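Local coordinates for protein insulinase family protease (Yersinia pestis, PDB 3GO9) that is a predicted protease of the insulinase (M16) metallopeptidase family, whose active members cleave peptide bonds, but its own activity is unproven, at residues Asp126-Lys129 with Asp130-Trp134; Tyr174-Gly178 with Ser179-Gly183; Arg223-Ala226 with Ala227-Lys231. All blocks are in the same frame, centred on the assembly; numbering follows the deposited sequence. Where two conformers were deposited one is given.

Contact 1: Asp126-Lys129 with Asp130-Trp134; sequences DLLK and DALAW
Asp130, Ala131, Leu132 and Ala133 each give their backbone N-H to the carbonyl four residues earlier in helix 125-140, and these bonds set the frame for the side chains. Ala131 N to Leu127 O is the shortest of the four at 2.7 Å, while Leu132 N to Leu128 O is the straightest, with 168° at the hydrogen. The bond from Ala133 N to Lys129 O is more bent.

The carboxylate of Asp130 lies against the turn before it, in van der Waals contact and without a hydrogen bond. Its CG stands anti to its own carbonyl carbon and beside the backbone N (chi1 -67°), which lays the group back along the helix: Asp130 CG comes 3.3 Å from Asp126 O, and Asp130 OD2 passes 3.9 Å from Leu127 CD2, the acid and the leucine branch crossing at a slant. The charged ends nearby stay apart. Lys129 NZ lies 5.8 Å from Asp130 OD1, too far for a salt bridge, and Asp126 turns to Arg124, with which it forms one.

The apolar pair lies on another face. Leu128 CD1 reaches to 4.4 Å from Leu132 CG, a loose touch one turn apart. Leu128 and Ala131 lie against Leu120 of strand 114-120, both leucines of the 128/132 pair also meet Gln228 of helix 222-233, and Leu127 packs on the loop residues Gln96 and Pro121.

The chemistry divides the helix surface: these apolar residues cover strand, helix and loops, while Asp126 and Lys129 are exposed. For the Asp130 carboxylate the neighbouring carbonyl oxygen would, if anything, be mildly unfavourable, and Lys129 could offer at most a weak long-range attraction.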
loop_
_atom_site.group_PDB
_atom_site.type_symbol
_atom_site.label_atom_id
_atom_site.label_comp_id
_atom_site.label_asym_id
_atom_site.label_seq_id
_atom_site.Cartn_x
_atom_site.Cartn_y
_atom_site.Cartn_z
ATOM N N ASP A 126 -28.500 -8.073 9.049
ATOM C CA ASP A 126 -29.137 -6.815 8.849
ATOM C C ASP A 126 -28.140 -5.769 8.461
ATOM O O ASP A 126 -28.411 -4.982 7.541
ATOM C CB ASP A 126 -29.943 -6.345 10.060
ATOM C CG ASP A 126 -29.179 -6.358 11.370
ATOM O OD1 ASP A 126 -28.245 -7.149 11.622
ATOM O OD2 ASP A 126 -29.629 -5.583 12.231
ATOM N N LEU A 127 -27.011 -5.751 9.149
ATOM C CA LEU A 127 -26.006 -4.718 8.871
ATOM C C LEU A 127 -25.280 -4.979 7.541
ATOM O O LEU A 127 -24.906 -4.057 6.833
ATOM C CB LEU A 127 -24.985 -4.563 10.018
ATOM C CG LEU A 127 -25.579 -3.947 11.260
ATOM C CD1 LEU A 127 -24.514 -4.053 12.357
ATOM C CD2 LEU A 127 -26.006 -2.472 10.987
ATOM N N LEU A 128 -25.144 -6.246 7.165
ATOM C CA LEU A 128 -24.616 -6.563 5.846
ATOM C C LEU A 128 -25.537 -6.022 4.764
ATOM O O LEU A 128 -25.058 -5.395 3.818
ATOM C CB LEU A 128 -24.363 -8.060 5.698
ATOM C CG LEU A 128 -23.933 -8.523 4.318
ATOM C CD1 LEU A 128 -22.585 -7.963 3.921
ATOM C CD2 LEU A 128 -23.862 -10.043 4.348
ATOM N N LYS A 129 -26.849 -6.230 4.910
ATOM C CA LYS A 129 -27.808 -5.651 3.982
ATOM C C LYS A 129 -27.673 -4.131 3.933
ATOM O O LYS A 129 -27.655 -3.555 2.854
ATOM C CB LYS A 129 -29.246 -6.055 4.349
ATOM C CG LYS A 129 -30.314 -5.358 3.546
ATOM C CD LYS A 129 -31.696 -6.011 3.699
ATOM C CE LYS A 129 -32.853 -5.050 3.246
ATOM N NZ LYS A 129 -34.053 -5.097 4.163
ATOM N N ASP A 130 -27.587 -3.496 5.089
ATOM C CA ASP A 130 -27.469 -2.031 5.171
ATOM C C ASP A 130 -26.186 -1.577 4.509
ATOM O O ASP A 130 -26.172 -0.565 3.781
ATOM C CB ASP A 130 -27.509 -1.514 6.586
ATOM C CG ASP A 130 -28.869 -1.704 7.248
ATOM O OD1 ASP A 130 -29.847 -1.956 6.521
ATOM O OD2 ASP A 130 -28.916 -1.591 8.507
ATOM N N ALA A 131 -25.097 -2.286 4.771
ATOM C CA ALA A 131 -23.818 -1.918 4.160
ATOM C C ALA A 131 -23.891 -1.953 2.629
ATOM O O ALA A 131 -23.426 -1.058 1.931
ATOM C CB ALA A 131 -22.685 -2.805 4.646
ATOM N N LEU A 132 -24.451 -3.025 2.099
ATOM C CA LEU A 132 -24.584 -3.114 0.661
ATOM C C LEU A 132 -25.494 -2.028 0.097
ATOM O O LEU A 132 -25.255 -1.539 -1.035
ATOM C CB LEU A 132 -25.045 -4.519 0.240
ATOM C CG LEU A 132 -24.078 -5.674 0.510
ATOM C CD1 LEU A 132 -24.722 -6.972 -0.006
ATOM C CD2 LEU A 132 -22.718 -5.491 -0.181
ATOM N N ALA A 133 -26.514 -1.623 0.873
ATOM C CA ALA A 133 -27.438 -0.589 0.454
ATOM C C ALA A 133 -26.703 0.764 0.441
ATOM O O ALA A 133 -26.870 1.551 -0.518
ATOM C CB ALA A 133 -28.601 -0.596 1.376
ATOM N N TRP A 134 -25.873 1.019 1.455
ATOM C CA TRP A 134 -25.126 2.260 1.523
ATOM C C TRP A 134 -24.150 2.312 0.343
ATOM O O TRP A 134 -23.994 3.322 -0.324
ATOM C CB TRP A 134 -24.362 2.442 2.843
ATOM C CG TRP A 134 -23.721 3.786 2.955
ATOM C CD1 TRP A 134 -24.343 4.957 3.307
ATOM C CD2 TRP A 134 -22.356 4.141 2.637
ATOM N NE1 TRP A 134 -23.434 6.004 3.270
ATOM C CE2 TRP A 134 -22.215 5.512 2.886
ATOM C CE3 TRP A 134 -21.240 3.422 2.180
ATOM C CZ2 TRP A 134 -21.027 6.178 2.688
ATOM C CZ3 TRP A 134 -20.019 4.097 2.030
ATOM C CH2 TRP A 134 -19.951 5.475 2.268
#

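Contact 2: Tyr174-Gly178 with Ser179-Gly183; sequences YRLKG and SSLIG
A type II beta turn from Leu176 to Ser179, running straight into an ST turn at Ser179, carries the chain away from helix 170-175 and into the loop that leads to helix 196-206. The carbonyl of Leu176 is the hub. Ser179 N donates to Leu176 O at 3.0 Å, the bond that closes the beta turn, from a position tilted 33° out of the carbonyl plane. Ser179 OG donates to Leu176 O as well, at 2.7 Å, and this hydroxyl lies in the carbonyl plane on a lone pair.

The same hydroxyl accepts from Leu181 N, with Ser179 OG and Leu181 N 3.1 Å apart, which makes the ST turn. It can do both because chi1 of 71° places OG between its own backbone N and carbonyl carbon, facing back over the turn. Gly178, with positive phi, occupies the third position of the beta turn, where a CB would be jammed against the carbonyl O of Lys177.

Around this polar core the side chains close in. Leu176 CD2 meets Leu181 CB at 3.5 Å, the two leucines crossing at about a right angle, and both touch Tyr111. Ile182, three residues beyond Ser179, reaches back: its CD1 comes 3.6 Å from Leu176 CB and 3.3 Å from Leu176 O, so a methyl leans over the carbonyl that the serine holds. On the helical side, Arg175 forms a salt bridge with Asp274.

One serine hydroxyl thus gives a bond to Leu176 and takes one from Leu181, tying two successive turns together. With two donors on its oxygen, the Leu176 carbonyl is well satisfied and would probably be somewhat polarised, while the leucines and isoleucine supply an apolar cover.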
loop_
_atom_site.group_PDB
_atom_site.type_symbol
_atom_site.label_atom_id
_atom_site.label_comp_id
_atom_site.label_asym_id
_atom_site.label_seq_id
_atom_site.Cartn_x
_atom_site.Cartn_y
_atom_site.Cartn_z
ATOM N N TYR A 174 8.624 16.782 -2.457
ATOM C CA TYR A 174 9.857 16.507 -3.229
ATOM C C TYR A 174 9.667 15.356 -4.199
ATOM O O TYR A 174 9.969 15.464 -5.383
ATOM C CB TYR A 174 11.008 16.211 -2.250
ATOM C CG TYR A 174 12.309 15.941 -2.946
ATOM C CD1 TYR A 174 13.033 16.972 -3.555
ATOM C CD2 TYR A 174 12.803 14.685 -3.059
ATOM C CE1 TYR A 174 14.246 16.748 -4.195
ATOM C CE2 TYR A 174 14.019 14.438 -3.735
ATOM C CZ TYR A 174 14.722 15.470 -4.303
ATOM O OH TYR A 174 15.895 15.226 -4.978
ATOM N N ARG A 175 9.124 14.246 -3.694
ATOM C CA ARG A 175 8.989 13.060 -4.472
ATOM C C ARG A 175 8.081 13.208 -5.680
ATOM O O ARG A 175 8.325 12.563 -6.692
ATOM C CB ARG A 175 8.536 11.875 -3.598
ATOM C CG ARG A 175 8.608 10.517 -4.253
ATOM C CD ARG A 175 10.019 10.058 -4.498
ATOM N NE ARG A 175 10.134 8.916 -5.423
ATOM C CZ ARG A 175 10.084 9.000 -6.756
ATOM N NH1 ARG A 175 9.824 10.151 -7.372
ATOM N NH2 ARG A 175 10.241 7.903 -7.471
ATOM N N LEU A 176 7.071 14.077 -5.561
ATOM C CA LEU A 176 6.115 14.394 -6.618
ATOM C C LEU A 176 6.743 15.127 -7.817
ATOM O O LEU A 176 6.157 15.205 -8.901
ATOM C CB LEU A 176 5.056 15.316 -6.057
ATOM C CG LEU A 176 3.921 14.734 -5.236
ATOM C CD1 LEU A 176 3.088 15.879 -4.640
ATOM C CD2 LEU A 176 3.033 13.869 -6.131
ATOM N N LYS A 177 7.908 15.738 -7.626
ATOM C CA LYS A 177 8.458 16.578 -8.725
ATOM C C LYS A 177 8.707 15.733 -9.994
ATOM O O LYS A 177 9.228 14.589 -9.962
ATOM C CB LYS A 177 9.711 17.313 -8.295
ATOM C CG LYS A 177 9.518 18.342 -7.222
ATOM C CD LYS A 177 10.802 18.977 -6.829
ATOM C CE LYS A 177 10.545 20.244 -5.985
ATOM N NZ LYS A 177 11.785 20.680 -5.287
ATOM N N GLY A 178 8.241 16.260 -11.113
ATOM C CA GLY A 178 8.405 15.603 -12.395
ATOM C C GLY A 178 7.338 14.608 -12.718
ATOM O O GLY A 178 7.398 13.997 -13.799
ATOM N N SER A 179 6.372 14.416 -11.807
ATOM C CA SER A 179 5.292 13.468 -12.031
ATOM C C SER A 179 4.073 14.137 -12.623
ATOM O O SER A 179 3.971 15.363 -12.632
ATOM C CB SER A 179 4.830 12.786 -10.715
ATOM O OG SER A 179 4.158 13.743 -9.951
ATOM N N SER A 180 3.123 13.314 -13.015
ATOM C CA SER A 180 1.820 13.786 -13.497
ATOM C C SER A 180 0.850 14.102 -12.377
ATOM O O SER A 180 -0.300 14.421 -12.663
ATOM C CB SER A 180 1.168 12.729 -14.393
ATOM O OG SER A 180 0.679 11.642 -13.645
ATOM N N LEU A 181 1.311 13.984 -11.140
ATOM C CA LEU A 181 0.449 14.132 -9.967
ATOM C C LEU A 181 0.450 15.560 -9.454
ATOM O O LEU A 181 -0.347 15.929 -8.581
ATOM C CB LEU A 181 0.905 13.197 -8.881
ATOM C CG LEU A 181 1.026 11.706 -9.252
ATOM C CD1 LEU A 181 1.282 10.913 -7.973
ATOM C CD2 LEU A 181 -0.177 11.298 -10.002
ATOM N N ILE A 182 1.366 16.370 -9.978
ATOM C CA ILE A 182 1.391 17.800 -9.659
ATOM C C ILE A 182 0.121 18.522 -10.004
ATOM O O ILE A 182 -0.402 18.479 -11.129
ATOM C CB ILE A 182 2.571 18.499 -10.398
ATOM C CG1 ILE A 182 3.855 17.843 -10.022
ATOM C CG2 ILE A 182 2.638 19.947 -9.984
ATOM C CD1 ILE A 182 4.021 17.760 -8.559
ATOM N N GLY A 183 -0.359 19.318 -9.058
ATOM C CA GLY A 183 -1.589 20.036 -9.226
ATOM C C GLY A 183 -2.858 19.207 -9.124
ATOM O O GLY A 183 -3.974 19.722 -9.296
#

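Contact 3: Arg223-Ala226 with Ala227-Lys231; sequences RSIA and AQISK
Ala227, Gln228, Ile229 and Ser230 bond back to the carbonyls of Arg223, Ser224, Ile225 and Ala226, as an alpha helix requires, the first of these bonds being weak at 3.3 Å from Ala227 N to Arg223 O and the tightest running 2.7 Å from Ile229 N to Ile225 O.

On the side chains, a water joins Ser224 to Gln228 in the one serine conformer given of two, so the bridge is to be read with reserve. The water donates to Gln228 OE1 at 2.6 Å and lies 2.7 Å from Ser224 OG, spanning a gap of 4.3 Å between Ser224 OG and Gln228 OE1 themselves. Gln228 has a chi1 of -76°: its CG leans beside its own backbone N, 3.3 Å from Ser224 O, and the extended chain beyond carries the amide back toward the preceding turn. There Gln228 OE1 rests over the backbone of Ile225, 3.5 Å from Ile225 CA, and also 3.9 Å from Ile225 CG1, the two side chains crossing at about a right angle.

Ile225 and Ile229 form an apolar pair one turn apart, though Ile225 CG1 and Ile229 CD1 are only loosely in touch. Both are buried against the sheet, Ile225 on Leu39 and Val216, Ile229 on Trp37 and Leu214. Gln228 faces helix 125-140, and just upstream Asp221 OD1 accepts from Ser224 N near the start of the helix.

With Ile225 and Ile229 turned to the strands and Arg223 exposed, this is the pattern of an amphipathic helix laid on the mixed sheet of an alpha/beta domain.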
loop_
_atom_site.group_PDB
_atom_site.type_symbol
_atom_site.label_atom_id
_atom_site.label_comp_id
_atom_site.label_asym_id
_atom_site.label_seq_id
_atom_site.Cartn_x
_atom_site.Cartn_y
_atom_site.Cartn_z
ATOM N N ARG A 223 -22.807 -18.093 -1.092
ATOM C CA ARG A 223 -23.874 -18.234 -2.071
ATOM C C ARG A 223 -24.840 -17.073 -1.936
ATOM O O ARG A 223 -25.181 -16.421 -2.970
ATOM C CB ARG A 223 -24.585 -19.607 -1.936
ATOM C CG ARG A 223 -25.615 -19.844 -3.057
ATOM C CD ARG A 223 -26.205 -21.259 -2.936
ATOM N NE ARG A 223 -26.821 -21.354 -1.621
ATOM C CZ ARG A 223 -26.785 -22.420 -0.809
ATOM N NH1 ARG A 223 -27.364 -22.315 0.367
ATOM N NH2 ARG A 223 -26.197 -23.560 -1.135
ATOM N N SER A 224 -25.287 -16.765 -0.729
ATOM C CA SER A 224 -26.225 -15.655 -0.581
ATOM C C SER A 224 -25.586 -14.304 -0.833
ATOM O O SER A 224 -26.226 -13.448 -1.410
ATOM C CB SER A 224 -26.992 -15.645 0.751
ATOM O OG SER A 224 -26.176 -15.426 1.867
ATOM N N ILE A 225 -24.326 -14.121 -0.454
ATOM C CA ILE A 225 -23.755 -12.801 -0.630
ATOM C C ILE A 225 -23.494 -12.516 -2.115
ATOM O O ILE A 225 -23.691 -11.372 -2.537
ATOM C CB ILE A 225 -22.505 -12.599 0.287
ATOM C CG1 ILE A 225 -22.357 -11.113 0.618
ATOM C CG2 ILE A 225 -21.334 -13.269 -0.320
ATOM C CD1 ILE A 225 -20.996 -10.691 1.180
ATOM N N ALA A 226 -23.103 -13.526 -2.911
ATOM C CA ALA A 226 -22.952 -13.337 -4.371
ATOM C C ALA A 226 -24.291 -12.857 -4.897
ATOM O O ALA A 226 -24.337 -11.918 -5.694
ATOM C CB ALA A 226 -22.502 -14.605 -5.102
ATOM N N ALA A 227 -25.388 -13.491 -4.480
ATOM C CA ALA A 227 -26.687 -13.069 -4.972
ATOM C C ALA A 227 -27.051 -11.671 -4.526
ATOM O O ALA A 227 -27.597 -10.915 -5.293
ATOM C CB ALA A 227 -27.785 -14.076 -4.599
ATOM N N GLN A 228 -26.687 -11.299 -3.297
ATOM C CA GLN A 228 -26.970 -9.999 -2.823
ATOM C C GLN A 228 -26.159 -8.943 -3.558
ATOM O O GLN A 228 -26.624 -7.812 -3.780
ATOM C CB GLN A 228 -26.596 -9.921 -1.367
ATOM C CG GLN A 228 -27.559 -10.582 -0.482
ATOM C CD GLN A 228 -27.077 -10.423 0.935
ATOM O OE1 GLN A 228 -26.180 -11.112 1.331
ATOM N NE2 GLN A 228 -27.588 -9.405 1.649
ATOM N N ILE A 229 -24.909 -9.282 -3.827
ATOM C CA ILE A 229 -24.053 -8.329 -4.589
ATOM C C ILE A 229 -24.649 -8.097 -5.972
ATOM O O ILE A 229 -24.740 -6.954 -6.438
ATOM C CB ILE A 229 -22.611 -8.844 -4.685
ATOM C CG1 ILE A 229 -21.920 -8.742 -3.315
ATOM C CG2 ILE A 229 -21.809 -8.145 -5.842
ATOM C CD1 ILE A 229 -20.645 -9.594 -3.233
ATOM N N SER A 230 -25.047 -9.155 -6.653
ATOM C CA SER A 230 -25.692 -8.986 -7.968
ATOM C C SER A 230 -26.924 -8.112 -7.914
ATOM O O SER A 230 -27.102 -7.197 -8.724
ATOM C CB SER A 230 -26.069 -10.357 -8.514
ATOM O OG SER A 230 -26.535 -10.206 -9.833
ATOM N N LYS A 231 -27.762 -8.325 -6.941
ATOM C CA LYS A 231 -29.004 -7.555 -6.821
ATOM C C LYS A 231 -28.741 -6.091 -6.464
ATOM O O LYS A 231 -29.469 -5.211 -6.905
ATOM C CB LYS A 231 -29.956 -8.194 -5.804
ATOM C CG LYS A 231 -30.349 -9.659 -6.132
ATOM C CD LYS A 231 -31.424 -10.194 -5.192
ATOM C CE LYS A 231 -31.931 -11.571 -5.617
ATOM N NZ LYS A 231 -31.029 -12.666 -5.284
HETATM O O HOH W 1 -25.371 -13.019 2.852
#

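Contacts 1 and 3 are neighbours: their centres lie 12 Å apart, and the two helices, 125-140 and 222-233, pack side by side on one mixed sheet. Leu132 CD1 meets Gln228 CB at 3.7 Å, and Leu128 CD2 comes 4.0 Å from Gln228 OE1, the oxygen that holds the bridging water of contact 3. The pairing joins parts of the chain almost a hundred residues apart. Contact 2 stands well away, with its centre about 39 Å from that of contact 1 and 41 Å from that of contact 3, and touches neither. One zinc ion is bound by His72, Asp158 and Ile160, but none of the three contacts supplies a zinc ligand seen in this structure.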